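PDB 6DHT: xyloglucan-specific endo-beta-1,4-glucanase BoGH9A from Bacteroides ovatus, which cleaves the beta-1,4-glucan backbone of xyloglucans from within the chain, releasing xyloglucan oligosaccharides. Local coordinates for residues I13-Y25 / K31-F43. Sequence-based numbering, arbitrary orientation.
Sequences IPNDAIRLNQLGY and KIAVVDSGKVEEF
Arg-19 and Asp-36 meet face to face. The Asp-36 carboxylate stacks over one face of the Arg-19 guanidinium, with the two planes 27° apart. Asp-36 CB sits above the centre of that group. The salt bridge, Arg-19 NH1 to Asp-36 OD2 at 3.4 Å, is made within this stack. The Arg-19 chain bends at chi2 (-68°), which folds the guanidinium back toward its own segment. There Arg-19 NE gives a nearly straight bond to Asp-16 O, 2.9 Å long and in the guanidinium plane. A water at the same group's edge accepts from Arg-19 NH2 and donates to Asp-36 OD2. Asp-36 also forms salt bridges with Lys-70 and Arg-72, a setting that would favour its charged form.

The backbones pair as short antiparallel strands. Arg-19 and Val-34 are a hydrogen-bonded pair, with Val-34 N to Arg-19 O at 2.8 Å. Ile-18 and Val-35 form the adjoining non-hydrogen-bonded pair. Asp-36 N extends the pairing to Ala-17 O.

On the face with Ile-18 and Val-35, Ile-13 CD1 reaches Val-35 CG1 at 3.6 Å. These two side chains cross at about a right angle. At the other end, Lys-31 crosses Tyr-25 obliquely, with CG to CE running alongside Tyr-25 CB. Lys-31 CB makes a CH-pi contact over one face of the Tyr-25 ring, 4.2 Å from its centroid. Lys-31 NZ leads away to the carbonyls of Pro-27 and Gln-29.

The contact forms one edge of a four-stranded antiparallel sheet in the N-terminal Ig-like domain. Strand 18-19 is an outer strand, and strand 32-35 lies between it and strand 72-76. Ile-18 and Ala-33 pack on strands 93-99 and 84-90 of the second sheet. Arg-19 NH1 bonds to Asn-478 O, in the loop following helix 461-474 of the catalytic domain.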
# COMPACT_ATOMS: atom_id res chain seq x y z
N ILE A 13 15.66 -26.46 20.19
CA ILE A 13 15.04 -25.28 19.57
C ILE A 13 15.91 -24.74 18.44
O ILE A 13 17.04 -24.31 18.66
CB ILE A 13 14.77 -24.16 20.60
CG1 ILE A 13 14.71 -22.78 19.92
CG2 ILE A 13 15.82 -24.19 21.70
CD1 ILE A 13 14.42 -21.63 20.85
N PRO A 14 15.38 -24.75 17.21
CA PRO A 14 16.20 -24.25 16.10
C PRO A 14 16.30 -22.71 16.03
O PRO A 14 15.46 -21.98 16.58
CB PRO A 14 15.47 -24.79 14.88
CG PRO A 14 14.02 -24.86 15.31
CD PRO A 14 14.03 -25.15 16.78
N ASN A 15 17.35 -22.22 15.37
CA ASN A 15 17.50 -20.79 15.14
C ASN A 15 16.23 -20.22 14.50
O ASN A 15 15.80 -19.11 14.84
CB ASN A 15 18.70 -20.50 14.25
CG ASN A 15 20.02 -20.91 14.89
OD1 ASN A 15 20.11 -21.11 16.10
ND2 ASN A 15 21.07 -21.00 14.08
N ASP A 16 15.66 -21.03 13.60
CA ASP A 16 14.40 -20.80 12.90
C ASP A 16 13.23 -20.37 13.79
O ASP A 16 12.29 -19.74 13.33
CB ASP A 16 13.98 -22.12 12.23
CG ASP A 16 13.63 -21.95 10.78
OD1 ASP A 16 13.95 -22.87 9.99
OD2 ASP A 16 13.03 -20.92 10.41
N ALA A 17 13.28 -20.78 15.05
CA ALA A 17 12.15 -20.59 15.95
C ALA A 17 12.14 -19.17 16.51
O ALA A 17 11.15 -18.76 17.10
CB ALA A 17 12.23 -21.61 17.10
N ILE A 18 13.26 -18.48 16.39
CA ILE A 18 13.35 -17.12 16.93
C ILE A 18 12.76 -16.13 15.91
O ILE A 18 13.34 -15.89 14.86
CB ILE A 18 14.80 -16.71 17.29
CG1 ILE A 18 15.42 -17.77 18.22
CG2 ILE A 18 14.81 -15.31 17.94
CD1 ILE A 18 16.89 -17.62 18.42
N ARG A 19 11.60 -15.57 16.23
CA ARG A 19 10.85 -14.73 15.29
C ARG A 19 11.07 -13.27 15.68
O ARG A 19 10.83 -12.85 16.81
CB ARG A 19 9.37 -15.13 15.33
CG ARG A 19 9.12 -16.61 15.06
CD ARG A 19 9.46 -16.99 13.61
NE ARG A 19 9.66 -18.43 13.45
CZ ARG A 19 8.69 -19.30 13.23
NH1 ARG A 19 7.43 -18.93 13.16
NH2 ARG A 19 8.99 -20.58 13.12
N LEU A 20 11.59 -12.50 14.73
CA LEU A 20 11.89 -11.11 15.03
C LEU A 20 11.79 -10.25 13.77
O LEU A 20 11.68 -10.76 12.67
CB LEU A 20 13.28 -10.97 15.66
CG LEU A 20 14.51 -11.04 14.75
CD1 LEU A 20 15.76 -10.81 15.54
CD2 LEU A 20 14.62 -12.38 14.00
N ASN A 21 11.87 -8.95 13.95
CA ASN A 21 12.02 -8.02 12.84
C ASN A 21 13.39 -8.24 12.22
O ASN A 21 14.43 -7.95 12.81
CB ASN A 21 11.88 -6.61 13.38
CG ASN A 21 11.98 -5.56 12.29
OD1 ASN A 21 12.77 -5.69 11.35
ND2 ASN A 21 11.21 -4.48 12.43
N GLN A 22 13.39 -8.78 11.00
CA GLN A 22 14.63 -9.20 10.34
C GLN A 22 15.42 -8.05 9.75
O GLN A 22 16.50 -8.26 9.22
CB GLN A 22 14.33 -10.23 9.27
CG GLN A 22 13.78 -11.55 9.82
CD GLN A 22 13.31 -12.50 8.76
OE1 GLN A 22 13.67 -12.37 7.59
NE2 GLN A 22 12.45 -13.45 9.14
N LEU A 23 14.88 -6.82 9.82
CA LEU A 23 15.64 -5.66 9.40
C LEU A 23 16.39 -5.09 10.60
O LEU A 23 17.54 -4.66 10.48
CB LEU A 23 14.73 -4.61 8.79
CG LEU A 23 13.90 -5.05 7.59
CD1 LEU A 23 13.42 -3.80 6.83
CD2 LEU A 23 14.60 -6.00 6.64
N GLY A 24 15.75 -5.11 11.77
CA GLY A 24 16.37 -4.64 13.00
C GLY A 24 15.50 -3.63 13.72
O GLY A 24 14.29 -3.55 13.47
N TYR A 25 16.11 -2.86 14.60
CA TYR A 25 15.39 -1.98 15.52
C TYR A 25 16.00 -0.61 15.62
O TYR A 25 17.22 -0.45 15.56
CB TYR A 25 15.41 -2.57 16.94
CG TYR A 25 14.88 -3.96 16.99
CD1 TYR A 25 13.51 -4.23 17.09
CD2 TYR A 25 15.75 -5.04 16.95
CE1 TYR A 25 13.03 -5.52 17.11
CE2 TYR A 25 15.28 -6.33 16.98
CZ TYR A 25 13.92 -6.56 17.07
OH TYR A 25 13.43 -7.85 17.10
N LYS A 31 11.92 -3.48 21.64
CA LYS A 31 12.67 -4.54 20.97
C LYS A 31 12.27 -5.89 21.50
O LYS A 31 12.68 -6.30 22.59
CB LYS A 31 14.18 -4.32 21.13
CG LYS A 31 14.60 -2.93 20.70
CD LYS A 31 16.10 -2.65 20.80
CE LYS A 31 16.41 -1.20 20.55
NZ LYS A 31 15.85 -0.37 21.66
N ILE A 32 11.45 -6.58 20.72
CA ILE A 32 10.85 -7.84 21.12
C ILE A 32 11.01 -8.90 20.05
O ILE A 32 10.79 -8.66 18.86
CB ILE A 32 9.38 -7.65 21.53
CG1 ILE A 32 9.34 -6.90 22.88
CG2 ILE A 32 8.63 -9.01 21.60
CD1 ILE A 32 8.00 -6.65 23.44
N ALA A 33 11.43 -10.09 20.49
CA ALA A 33 11.46 -11.27 19.65
C ALA A 33 10.54 -12.29 20.29
O ALA A 33 10.25 -12.18 21.47
CB ALA A 33 12.88 -11.82 19.55
N VAL A 34 10.03 -13.21 19.50
CA VAL A 34 9.13 -14.24 20.00
C VAL A 34 9.63 -15.60 19.54
O VAL A 34 9.84 -15.83 18.35
CB VAL A 34 7.70 -14.03 19.50
CG1 VAL A 34 6.82 -15.20 19.90
CG2 VAL A 34 7.15 -12.74 20.06
N VAL A 35 9.79 -16.52 20.50
CA VAL A 35 10.12 -17.88 20.15
C VAL A 35 8.82 -18.58 19.79
O VAL A 35 7.87 -18.57 20.57
CB VAL A 35 10.81 -18.58 21.31
CG1 VAL A 35 11.22 -19.97 20.88
CG2 VAL A 35 12.03 -17.83 21.78
N ASP A 36 8.76 -19.17 18.60
CA ASP A 36 7.51 -19.67 18.04
C ASP A 36 6.96 -20.92 18.75
O ASP A 36 5.77 -21.19 18.68
CB ASP A 36 7.69 -19.99 16.55
CG ASP A 36 6.39 -20.39 15.86
OD1 ASP A 36 5.40 -19.65 15.95
OD2 ASP A 36 6.37 -21.44 15.19
N SER A 37 7.85 -21.67 19.40
CA SER A 37 7.45 -22.89 20.10
C SER A 37 8.63 -23.42 20.88
O SER A 37 9.78 -23.15 20.52
CB SER A 37 6.94 -23.96 19.14
OG SER A 37 7.95 -24.38 18.25
N GLY A 38 8.34 -24.15 21.95
CA GLY A 38 9.37 -24.76 22.77
C GLY A 38 9.43 -24.15 24.15
O GLY A 38 8.91 -23.07 24.41
N LYS A 39 10.09 -24.86 25.06
CA LYS A 39 10.23 -24.41 26.43
C LYS A 39 11.46 -23.51 26.55
O LYS A 39 12.58 -23.93 26.25
CB LYS A 39 10.35 -25.63 27.36
CG LYS A 39 10.19 -25.30 28.84
CD LYS A 39 9.94 -26.54 29.69
CE LYS A 39 9.93 -26.22 31.18
NZ LYS A 39 9.19 -24.96 31.51
N VAL A 40 11.24 -22.26 26.96
CA VAL A 40 12.29 -21.27 27.12
C VAL A 40 12.15 -20.63 28.50
O VAL A 40 11.03 -20.33 28.93
CB VAL A 40 12.20 -20.18 26.01
CG1 VAL A 40 13.12 -19.02 26.30
CG2 VAL A 40 12.54 -20.79 24.67
N GLU A 41 13.26 -20.41 29.18
CA GLU A 41 13.22 -19.79 30.50
C GLU A 41 14.07 -18.54 30.60
O GLU A 41 13.89 -17.72 31.50
CB GLU A 41 13.66 -20.81 31.56
CG GLU A 41 12.70 -21.99 31.67
CD GLU A 41 13.14 -23.02 32.69
OE1 GLU A 41 14.19 -22.83 33.34
OE2 GLU A 41 12.42 -24.04 32.84
N GLU A 42 14.99 -18.38 29.65
CA GLU A 42 16.00 -17.34 29.73
C GLU A 42 16.56 -16.98 28.35
O GLU A 42 16.68 -17.85 27.50
CB GLU A 42 17.12 -17.86 30.63
CG GLU A 42 18.27 -16.95 30.84
CD GLU A 42 19.29 -17.58 31.77
OE1 GLU A 42 18.88 -18.06 32.85
OE2 GLU A 42 20.49 -17.62 31.42
N PHE A 43 16.90 -15.71 28.13
CA PHE A 43 17.67 -15.33 26.95
C PHE A 43 18.73 -14.32 27.30
O PHE A 43 18.65 -13.66 28.34
CB PHE A 43 16.75 -14.80 25.82
CG PHE A 43 16.23 -13.40 26.06
CD1 PHE A 43 15.09 -13.19 26.82
CD2 PHE A 43 16.88 -12.32 25.50
CE1 PHE A 43 14.62 -11.90 27.03
CE2 PHE A 43 16.40 -11.03 25.69
CZ PHE A 43 15.27 -10.83 26.46
O HOH W 1 6.68 -22.05 12.06